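Local structure of cytosolic acyl coenzyme A thioester hydrolase (Mus musculus, 2V1O) at residues R4-D9 and G20-M25; F58-C63 and T97-N102; V67-A72 and H87-N92. The protein hydrolyses fatty acyl-CoA thioesters, preferentially palmitoyl-CoA, to free fatty acid and coenzyme A, and is represented here by its N-terminal hotdog domain. All blocks are in the same frame, centred on the assembly; numbering follows the deposited sequence.

Contact 1: residues R4-D9 and G20-M25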
loop_
_atom_site.group_PDB
_atom_site.type_symbol
_atom_site.label_atom_id
_atom_site.label_comp_id
_atom_site.label_asym_id
_atom_site.label_seq_id
_atom_site.Cartn_x
_atom_site.Cartn_y
_atom_site.Cartn_z
ATOM N N ARG A 4 14.969 2.048 5.289
ATOM C CA ARG A 4 14.070 2.077 4.154
ATOM C C ARG A 4 14.264 3.399 3.442
ATOM O O ARG A 4 14.399 4.443 4.092
ATOM C CB ARG A 4 12.630 1.943 4.660
ATOM C CG ARG A 4 11.555 2.202 3.644
ATOM C CD ARG A 4 10.193 1.700 4.140
ATOM N NE ARG A 4 9.346 2.727 4.756
ATOM C CZ ARG A 4 8.768 3.733 4.096
ATOM N NH1 ARG A 4 8.969 3.892 2.791
ATOM N NH2 ARG A 4 7.989 4.596 4.748
ATOM N N ILE A 5 14.291 3.344 2.113
ATOM C CA ILE A 5 14.385 4.547 1.295
ATOM C C ILE A 5 13.022 5.240 1.273
ATOM O O ILE A 5 11.974 4.585 1.198
ATOM C CB ILE A 5 14.888 4.248 -0.149
ATOM C CG1 ILE A 5 15.350 5.539 -0.845
ATOM C CG2 ILE A 5 13.831 3.507 -0.974
ATOM C CD1 ILE A 5 16.463 5.314 -1.873
ATOM N N MET A 6 13.050 6.560 1.343
ATOM C CA MET A 6 11.824 7.350 1.361
ATOM C C MET A 6 11.274 7.476 -0.056
ATOM O O MET A 6 12.018 7.780 -0.991
ATOM C CB MET A 6 12.085 8.713 1.993
ATOM C CG MET A 6 12.504 8.646 3.463
ATOM S SD MET A 6 11.174 8.105 4.571
ATOM C CE MET A 6 11.439 6.329 4.542
ATOM N N ARG A 7 9.968 7.222 -0.189
ATOM C CA ARG A 7 9.275 7.149 -1.481
ATOM C C ARG A 7 8.337 8.356 -1.628
ATOM O O ARG A 7 8.023 9.007 -0.633
ATOM C CB ARG A 7 8.463 5.843 -1.560
ATOM C CG ARG A 7 9.281 4.565 -1.364
ATOM C CD ARG A 7 8.400 3.381 -0.918
ATOM N NE ARG A 7 7.737 2.704 -2.035
ATOM C CZ ARG A 7 7.104 1.530 -1.948
ATOM N NH1 ARG A 7 7.046 0.870 -0.793
ATOM N NH2 ARG A 7 6.533 1.002 -3.025
ATOM N N PRO A 8 7.884 8.663 -2.863
ATOM C CA PRO A 8 6.976 9.805 -3.061
ATOM C C PRO A 8 5.744 9.827 -2.144
ATOM O O PRO A 8 5.352 10.905 -1.677
ATOM C CB PRO A 8 6.558 9.654 -4.525
ATOM C CG PRO A 8 7.766 9.048 -5.160
ATOM C CD PRO A 8 8.227 8.030 -4.149
ATOM N N ASP A 9 5.154 8.661 -1.874
ATOM C CA ASP A 9 3.968 8.604 -1.007
ATOM C C ASP A 9 4.269 8.882 0.471
ATOM O O ASP A 9 3.350 9.114 1.257
ATOM C CB ASP A 9 3.184 7.298 -1.189
ATOM C CG ASP A 9 2.045 7.427 -2.217
ATOM O OD1 ASP A 9 2.145 8.231 -3.164
ATOM O OD2 ASP A 9 1.023 6.723 -2.058
ATOM N N GLY A 20 4.120 11.686 10.071
ATOM C CA GLY A 20 3.358 10.449 10.269
ATOM C C GLY A 20 4.090 9.211 9.764
ATOM O O GLY A 20 3.999 8.145 10.372
ATOM N N THR A 21 4.809 9.363 8.650
ATOM C CA THR A 21 5.600 8.275 8.050
ATOM C C THR A 21 6.666 7.771 9.028
ATOM O O THR A 21 6.826 6.560 9.239
ATOM C CB THR A 21 6.284 8.757 6.750
ATOM O OG1 THR A 21 5.278 9.161 5.809
ATOM C CG2 THR A 21 7.166 7.657 6.134
ATOM N N ILE A 22 7.386 8.721 9.610
ATOM C CA ILE A 22 8.442 8.443 10.580
ATOM C C ILE A 22 7.866 7.889 11.895
ATOM O O ILE A 22 8.411 6.943 12.475
ATOM C CB ILE A 22 9.331 9.688 10.799
ATOM C CG1 ILE A 22 9.966 10.148 9.467
ATOM C CG2 ILE A 22 10.420 9.432 11.881
ATOM C CD1 ILE A 22 10.839 9.102 8.746
ATOM N N LEU A 23 6.757 8.464 12.351
ATOM C CA LEU A 23 6.082 7.952 13.553
ATOM C C LEU A 23 5.723 6.478 13.393
ATOM O O LEU A 23 5.926 5.670 14.312
ATOM C CB LEU A 23 4.840 8.785 13.878
ATOM C CG LEU A 23 5.091 10.182 14.461
ATOM C CD1 LEU A 23 3.793 10.966 14.542
ATOM C CD2 LEU A 23 5.771 10.117 15.836
ATOM N N LYS A 24 5.194 6.134 12.222
ATOM C CA LYS A 24 4.878 4.750 11.910
ATOM C C LYS A 24 6.125 3.835 12.003
ATOM O O LYS A 24 6.061 2.757 12.612
ATOM C CB LYS A 24 4.210 4.646 10.538
ATOM C CG LYS A 24 3.786 3.234 10.185
ATOM C CD LYS A 24 2.702 3.249 9.108
ATOM C CE LYS A 24 2.915 2.166 8.065
ATOM N NZ LYS A 24 2.763 0.777 8.587
ATOM N N MET A 25 7.244 4.274 11.427
ATOM C CA MET A 25 8.480 3.469 11.441
ATOM C C MET A 25 9.014 3.316 12.869
ATOM O O MET A 25 9.503 2.261 13.253
ATOM C CB MET A 25 9.567 4.113 10.575
ATOM C CG MET A 25 9.290 4.148 9.060
ATOM S SD MET A 25 10.796 4.624 8.161
ATOM C CE MET A 25 11.386 5.923 9.238
HETATM O O HOH W 1 6.260 4.560 7.474
#
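The guanidinium of R4 meets T21 at its edge: T21 CG2 lies near the plane, 3.5 Å from R4 NH2. One face of the same group is covered by M6 of its own segment, whose CE sits 3.7 Å above the plane of the R4 guanidinium and over its centre. M25 SD approaches obliquely, 4.2 Å from R4 NE. An arginine suits this place because its flat, delocalised group accepts methyls on a face or beside an edge and still directs N-H bonds outward. R4 NH1 makes a salt bridge with D10, while R4 NH2 donates to a water 3.2 Å away that donates to T21 O, 2.7 Å off, joining the side chain to the helix backbone without a direct bond. T21 keeps its hydroxyl on D10 O and offers R4 the methyl, which stands anti to the backbone N.

Below the charged layer the contact is thioether and aliphatic. M6 bends at chi2 (-69°) and chi3 (90°), so that SD comes 4.3 Å from I22 CD1 and CE lies 4.1 Å from M25 SD. The unbranched, flexible methionine chains let M6, just past the strand, and M25 on the helix meet through their thioether ends, and I22 touches bound coenzyme A.

In the hotdog fold the long helix 19-38 is wrapped by the sheet. R4 lies on strand 2-5, outermost in the sheet within this chain, bonded through its backbone to A68 of strand 67-77, and M25 reaches A68 and V70 on that strand. From helix 19-38, L23 packs on L23 of a second subunit.

Contact 2: residues F58-C63 and T97-N102. With COA (coenzyme A), chain J.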
loop_
_atom_site.group_PDB
_atom_site.type_symbol
_atom_site.label_atom_id
_atom_site.label_comp_id
_atom_site.label_asym_id
_atom_site.label_seq_id
_atom_site.Cartn_x
_atom_site.Cartn_y
_atom_site.Cartn_z
ATOM N N PHE A 58 10.877 16.841 16.109
ATOM C CA PHE A 58 11.450 16.569 14.803
ATOM C C PHE A 58 12.414 17.688 14.429
ATOM O O PHE A 58 12.011 18.840 14.210
ATOM C CB PHE A 58 10.355 16.323 13.767
ATOM C CG PHE A 58 9.612 15.042 14.001
ATOM C CD1 PHE A 58 9.992 13.876 13.348
ATOM C CD2 PHE A 58 8.565 14.989 14.918
ATOM C CE1 PHE A 58 9.318 12.675 13.584
ATOM C CE2 PHE A 58 7.890 13.802 15.158
ATOM C CZ PHE A 58 8.264 12.645 14.492
ATOM N N LEU A 59 13.690 17.313 14.386
ATOM C CA LEU A 59 14.821 18.245 14.328
ATOM C C LEU A 59 15.229 18.702 12.924
ATOM O O LEU A 59 15.713 19.823 12.742
ATOM C CB LEU A 59 16.028 17.614 15.034
ATOM C CG LEU A 59 15.815 17.044 16.445
ATOM C CD1 LEU A 59 17.104 16.427 16.987
ATOM C CD2 LEU A 59 15.275 18.099 17.413
ATOM N N SER A 60 15.069 17.822 11.941
ATOM C CA SER A 60 15.452 18.130 10.570
ATOM C C SER A 60 14.581 17.350 9.587
ATOM O O SER A 60 14.130 16.242 9.899
ATOM C CB SER A 60 16.949 17.862 10.331
ATOM O OG SER A 60 17.268 16.490 10.490
ATOM N N PRO A 61 14.323 17.937 8.405
ATOM C CA PRO A 61 13.497 17.266 7.416
ATOM C C PRO A 61 14.211 16.071 6.791
ATOM O O PRO A 61 15.441 15.948 6.878
ATOM C CB PRO A 61 13.256 18.356 6.369
ATOM C CG PRO A 61 14.433 19.240 6.476
ATOM C CD PRO A 61 14.775 19.263 7.931
ATOM N N MET A 62 13.421 15.190 6.193
ATOM C CA MET A 62 13.939 14.104 5.390
ATOM C C MET A 62 13.306 14.255 4.017
ATOM O O MET A 62 12.206 14.805 3.891
ATOM C CB MET A 62 13.553 12.768 6.011
ATOM C CG MET A 62 14.364 11.578 5.517
ATOM S SD MET A 62 13.944 10.096 6.452
ATOM C CE MET A 62 14.181 10.640 8.131
ATOM N N CYS A 63 13.998 13.774 2.991
ATOM C CA CYS A 63 13.549 13.964 1.621
ATOM C C CYS A 63 13.327 12.635 0.935
ATOM O O CYS A 63 13.908 11.621 1.328
ATOM C CB CYS A 63 14.580 14.781 0.832
ATOM S SG CYS A 63 14.856 16.416 1.495
ATOM N N THR A 97 25.702 12.503 3.478
ATOM C CA THR A 97 25.283 13.258 4.666
ATOM C C THR A 97 24.303 12.471 5.543
ATOM O O THR A 97 23.301 11.950 5.044
ATOM C CB THR A 97 24.647 14.621 4.288
ATOM O OG1 THR A 97 25.577 15.381 3.503
ATOM C CG2 THR A 97 24.271 15.425 5.542
ATOM N N LYS A 98 24.612 12.386 6.837
ATOM C CA LYS A 98 23.688 11.822 7.827
ATOM C C LYS A 98 23.260 12.872 8.852
ATOM O O LYS A 98 24.079 13.676 9.297
ATOM C CB LYS A 98 24.321 10.632 8.543
ATOM C CG LYS A 98 24.914 9.601 7.610
ATOM C CD LYS A 98 25.411 8.396 8.372
ATOM C CE LYS A 98 26.018 7.390 7.417
ATOM N NZ LYS A 98 26.651 6.270 8.163
ATOM N N LYS A 99 21.979 12.841 9.223
ATOM C CA LYS A 99 21.384 13.792 10.172
ATOM C C LYS A 99 20.522 13.030 11.166
ATOM O O LYS A 99 19.861 12.063 10.790
ATOM C CB LYS A 99 20.465 14.787 9.450
ATOM C CG LYS A 99 21.090 15.604 8.351
ATOM C CD LYS A 99 20.012 16.314 7.548
ATOM C CE LYS A 99 20.613 17.069 6.372
ATOM N NZ LYS A 99 19.548 17.574 5.452
ATOM N N LEU A 100 20.509 13.472 12.422
ATOM C CA LEU A 100 19.550 12.944 13.390
ATOM C C LEU A 100 18.183 13.574 13.116
ATOM O O LEU A 100 18.020 14.797 13.190
ATOM C CB LEU A 100 19.997 13.211 14.835
ATOM C CG LEU A 100 19.013 12.851 15.958
ATOM C CD1 LEU A 100 18.758 11.342 16.049
ATOM C CD2 LEU A 100 19.508 13.401 17.280
ATOM N N THR A 101 17.218 12.731 12.776
ATOM C CA THR A 101 15.861 13.171 12.491
ATOM C C THR A 101 15.078 13.330 13.783
ATOM O O THR A 101 14.420 14.346 13.995
ATOM C CB THR A 101 15.126 12.166 11.572
ATOM O OG1 THR A 101 15.923 11.925 10.414
ATOM C CG2 THR A 101 13.744 12.699 11.162
ATOM N N ASN A 102 15.180 12.330 14.657
ATOM C CA ASN A 102 14.299 12.230 15.801
ATOM C C ASN A 102 14.799 11.222 16.843
ATOM O O ASN A 102 15.404 10.205 16.494
ATOM C CB ASN A 102 12.901 11.811 15.301
ATOM C CG ASN A 102 11.904 11.677 16.415
ATOM O OD1 ASN A 102 11.585 10.570 16.846
ATOM N ND2 ASN A 102 11.425 12.807 16.917
HETATM N N1A COA J . 8.189 22.207 18.913
HETATM C C2A COA J . 7.325 23.283 18.846
HETATM N N3A COA J . 7.730 24.450 18.227
HETATM C C4A COA J . 8.976 24.543 17.680
HETATM C C5A COA J . 9.862 23.467 17.730
HETATM C C6A COA J . 9.458 22.285 18.352
HETATM N N6A COA J . 10.243 21.206 18.331
HETATM N N7A COA J . 11.014 23.841 17.118
HETATM C C8A COA J . 10.876 25.114 16.684
HETATM N N9A COA J . 9.622 25.565 17.033
HETATM C C1B COA J . 8.984 26.810 16.574
HETATM C C2B COA J . 9.604 28.040 17.223
HETATM O O2B COA J . 9.124 28.251 18.529
HETATM C C3B COA J . 9.168 29.108 16.238
HETATM O O3B COA J . 7.857 29.557 16.497
HETATM P P3B COA J . 7.603 30.947 17.267
HETATM O O7A COA J . 8.018 30.754 18.702
HETATM O O8A COA J . 8.454 32.012 16.632
HETATM O O9A COA J . 6.144 31.309 17.162
HETATM C C4B COA J . 9.161 28.389 14.896
HETATM O O4B COA J . 9.196 27.011 15.194
HETATM C C5B COA J . 10.361 28.770 14.036
HETATM O O5B COA J . 11.538 28.624 14.804
HETATM P P1A COA J . 12.980 28.847 14.139
HETATM O O1A COA J . 12.907 29.994 13.176
HETATM O O2A COA J . 13.977 29.062 15.250
HETATM O O3A COA J . 13.291 27.475 13.355
HETATM P P2A COA J . 14.103 26.235 13.974
HETATM O O4A COA J . 13.851 26.081 15.456
HETATM O O5A COA J . 15.577 26.360 13.666
HETATM O O6A COA J . 13.494 24.990 13.159
HETATM C CBP COA J . 11.779 23.523 12.329
HETATM C CCP COA J . 12.148 24.591 13.355
HETATM C CDP COA J . 10.440 22.889 12.725
HETATM C CEP COA J . 11.606 24.221 10.983
HETATM C CAP COA J . 12.898 22.470 12.253
HETATM O OAP COA J . 13.160 21.883 13.509
HETATM C C9P COA J . 12.586 21.378 11.268
HETATM O O9P COA J . 12.724 21.625 9.901
HETATM N N8P COA J . 12.187 20.207 11.751
HETATM C C7P COA J . 11.773 19.133 10.869
HETATM C C6P COA J . 10.319 19.320 10.451
HETATM C C5P COA J . 9.879 18.153 9.605
HETATM O O5P COA J . 10.327 18.027 8.446
HETATM N N4P COA J . 9.013 17.304 10.181
HETATM C C3P COA J . 8.851 15.924 9.743
HETATM C C2P COA J . 10.126 15.091 9.931
HETATM S S1P COA J . 9.869 13.439 9.250
HETATM O O HOH W 2 16.734 14.211 8.947
HETATM O O HOH W 3 17.281 15.764 4.884
#
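This is a loop-to-strand contact in the hotdog fold: 58-63, the connection leaving strand 46-57, lies against the start of strand 98-112 and forms part of the coenzyme A pocket. T101 and N102 form a classic beta bulge opposite V88, and the loop is tied directly to it. L59 N donates to T101 O at 3.1 Å in a nearly straight bond (168°). Next to it, L59 CD1 packs on L100 CD2 at 3.9 Å, an aliphatic pair toward the outside.

At the buried end, N102 stacks on F58, the amide and ring planes only 16° apart. CG of N102 stands anti to the backbone N (chi1 180°), and ND2 lies 3.8 Å above the centre of the F58 ring. Asparagine suits this place because its amide is flat enough to stack while ND2 donates to T56 OG1 and D57 O. Coenzyme A uses the same phenylalanine twice: its N8P donates to F58 O at 2.8 Å, and its C2P lies 3.6 Å from CD1 of the F58 ring, oblique to the plane. Apolar ring and backbone carbonyl thus serve the pantetheine arm together.

Farther along the loop, M62 CE lies 3.1 Å from T101 OG1 and near the T101 methyl. One water joins S60 OG, P61 O and T101 OG1, adding to a weak bond from S60 OG to L100 O whose proton is not settled, although S60 N stays buried without a partner. A second water accepts from K99 NZ at 3.0 Å and donates to P61 O.

Contact 3: residues V67-A72 and H87-N92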
loop_
_atom_site.group_PDB
_atom_site.type_symbol
_atom_site.label_atom_id
_atom_site.label_comp_id
_atom_site.label_asym_id
_atom_site.label_seq_id
_atom_site.Cartn_x
_atom_site.Cartn_y
_atom_site.Cartn_z
ATOM N N VAL A 67 17.545 7.665 2.963
ATOM C CA VAL A 67 17.315 6.413 3.671
ATOM C C VAL A 67 17.076 6.726 5.141
ATOM O O VAL A 67 17.919 7.342 5.798
ATOM C CB VAL A 67 18.504 5.425 3.548
ATOM C CG1 VAL A 67 18.282 4.203 4.458
ATOM C CG2 VAL A 67 18.723 4.996 2.087
ATOM N N ALA A 68 15.916 6.305 5.631
ATOM C CA ALA A 68 15.583 6.387 7.047
ATOM C C ALA A 68 16.187 5.185 7.775
ATOM O O ALA A 68 15.914 4.038 7.421
ATOM C CB ALA A 68 14.086 6.405 7.215
ATOM N N HIS A 69 17.030 5.457 8.763
ATOM C CA HIS A 69 17.613 4.419 9.616
ATOM C C HIS A 69 16.909 4.478 10.960
ATOM O O HIS A 69 16.920 5.517 11.600
ATOM C CB HIS A 69 19.106 4.680 9.843
ATOM C CG HIS A 69 19.980 4.360 8.669
ATOM N ND1 HIS A 69 20.124 5.207 7.590
ATOM C CD2 HIS A 69 20.802 3.311 8.433
ATOM C CE1 HIS A 69 20.971 4.676 6.727
ATOM N NE2 HIS A 69 21.402 3.530 7.218
ATOM N N VAL A 70 16.303 3.370 11.386
ATOM C CA VAL A 70 15.578 3.327 12.664
ATOM C C VAL A 70 16.185 2.265 13.579
ATOM O O VAL A 70 16.330 1.098 13.196
ATOM C CB VAL A 70 14.053 3.087 12.460
ATOM C CG1 VAL A 70 13.329 3.049 13.808
ATOM C CG2 VAL A 70 13.454 4.165 11.579
ATOM N N SER A 71 16.562 2.682 14.781
ATOM C CA SER A 71 17.197 1.788 15.737
ATOM C C SER A 71 16.532 1.923 17.105
ATOM O O SER A 71 16.192 3.021 17.533
ATOM C CB SER A 71 18.699 2.070 15.813
ATOM O OG SER A 71 18.954 3.380 16.288
ATOM N N ALA A 72 16.356 0.791 17.780
ATOM C CA ALA A 72 15.618 0.740 19.034
ATOM C C ALA A 72 16.417 0.038 20.118
ATOM O O ALA A 72 17.232 -0.854 19.842
ATOM C CB ALA A 72 14.298 0.024 18.836
ATOM N N HIS A 87 15.824 5.775 17.854
ATOM C CA HIS A 87 16.564 6.828 17.134
ATOM C C HIS A 87 16.292 6.722 15.650
ATOM O O HIS A 87 16.391 5.637 15.074
ATOM C CB HIS A 87 18.080 6.720 17.351
ATOM C CG HIS A 87 18.544 7.198 18.689
ATOM N ND1 HIS A 87 18.171 6.587 19.866
ATOM C CD2 HIS A 87 19.368 8.215 19.038
ATOM C CE1 HIS A 87 18.731 7.215 20.884
ATOM N NE2 HIS A 87 19.465 8.204 20.409
ATOM N N VAL A 88 15.977 7.857 15.031
ATOM C CA VAL A 88 15.789 7.926 13.579
ATOM C C VAL A 88 16.869 8.817 12.981
ATOM O O VAL A 88 17.033 9.974 13.389
ATOM C CB VAL A 88 14.409 8.485 13.195
ATOM C CG1 VAL A 88 14.261 8.569 11.669
ATOM C CG2 VAL A 88 13.296 7.625 13.796
ATOM N N MET A 89 17.607 8.262 12.026
ATOM C CA MET A 89 18.662 8.983 11.331
ATOM C C MET A 89 18.380 8.950 9.825
ATOM O O MET A 89 17.977 7.912 9.280
ATOM C CB MET A 89 20.026 8.367 11.672
ATOM C CG MET A 89 21.229 9.087 11.079
ATOM S SD MET A 89 22.829 8.227 11.233
ATOM C CE MET A 89 22.463 6.546 10.697
ATOM N N SER A 90 18.541 10.098 9.170
ATOM C CA SER A 90 18.418 10.166 7.718
ATOM C C SER A 90 19.804 10.032 7.115
ATOM O O SER A 90 20.788 10.536 7.672
ATOM C CB SER A 90 17.781 11.482 7.258
ATOM O OG SER A 90 18.586 12.581 7.633
ATOM N N GLU A 91 19.875 9.330 5.989
ATOM C CA GLU A 91 21.112 9.198 5.249
ATOM C C GLU A 91 20.848 9.523 3.798
ATOM O O GLU A 91 20.010 8.891 3.140
ATOM C CB GLU A 91 21.694 7.784 5.353
ATOM C CG GLU A 91 23.039 7.657 4.655
ATOM C CD GLU A 91 23.497 6.218 4.444
ATOM O OE1 GLU A 91 22.697 5.276 4.620
ATOM O OE2 GLU A 91 24.668 6.040 4.074
ATOM N N ASN A 92 21.555 10.525 3.309
ATOM C CA ASN A 92 21.519 10.827 1.904
ATOM C C ASN A 92 22.632 10.023 1.250
ATOM O O ASN A 92 23.818 10.291 1.471
ATOM C CB ASN A 92 21.661 12.333 1.663
ATOM C CG ASN A 92 21.488 12.706 0.205
ATOM O OD1 ASN A 92 22.185 12.194 -0.662
ATOM N ND2 ASN A 92 20.551 13.606 -0.071
HETATM O O HOH W 4 17.704 3.944 20.424
HETATM O O HOH W 5 19.124 4.952 13.796
#
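V70 and V88 belong to the buried face of this antiparallel pairing, side by side with V70 CG2 4.1 Å from V88 CG2. They form a non-hydrogen-bonded pair, as do A68 and S90; these small or beta-branched side chains let the helix pack close on that face. Three hydrogen-bonded pairs, V67 with E91, H69 with M89 and S71 with H87, hold the backbones. H69 N reaches M89 O at 2.7 Å and V67 N E91 O at 2.8 Å, the latter practically straight.

The face carrying H69, M89, S71 and H87 is partly solvent-accessible, mainly toward S71, although V67 and E91 on it are buried. M89 bends at chi3 (48°) and lays CE over a face of the H69 ring, 4.2 Å from its centroid, a CH-pi contact suited to a flexible methionine. Water enters at the S71 end: one links S71 OG, at 3.0 Å, to H87 O, and another sits 2.7 Å from H87 ND1. E91 forms a salt bridge with R36 of a neighbouring subunit.

The strands form the central hairpin of the hotdog sheet. Strand 2-5 flanks 67-77 and strand 98-112 flanks 82-91, while M25, I26 and A29 of helix 19-38 cover A68, V70 and V88.

Overall arrangement
The contacts join the helix, sheet and pocket loop of one hotdog domain. Contact 3 is the middle of the sheet. Contact 1 adds the edge strand through a probable hydrogen bond from A68 N to R4 O, 2.9 Å, and contact 2 adds the other side through one from V88 N to N102 O, 2.8 Å. Contacts 2 and 3 have centres about 8 Å apart; contacts 1 and 2, about 12 Å apart, meet where M6 CG lies 3.6 Å from M62 SD. Coenzyme A touches I22 and loop 58-61, and is also held by a second subunit. Active-site N12 lies farther off, its side chain about 9 Å from that of T21 and 10 Å from that of M62.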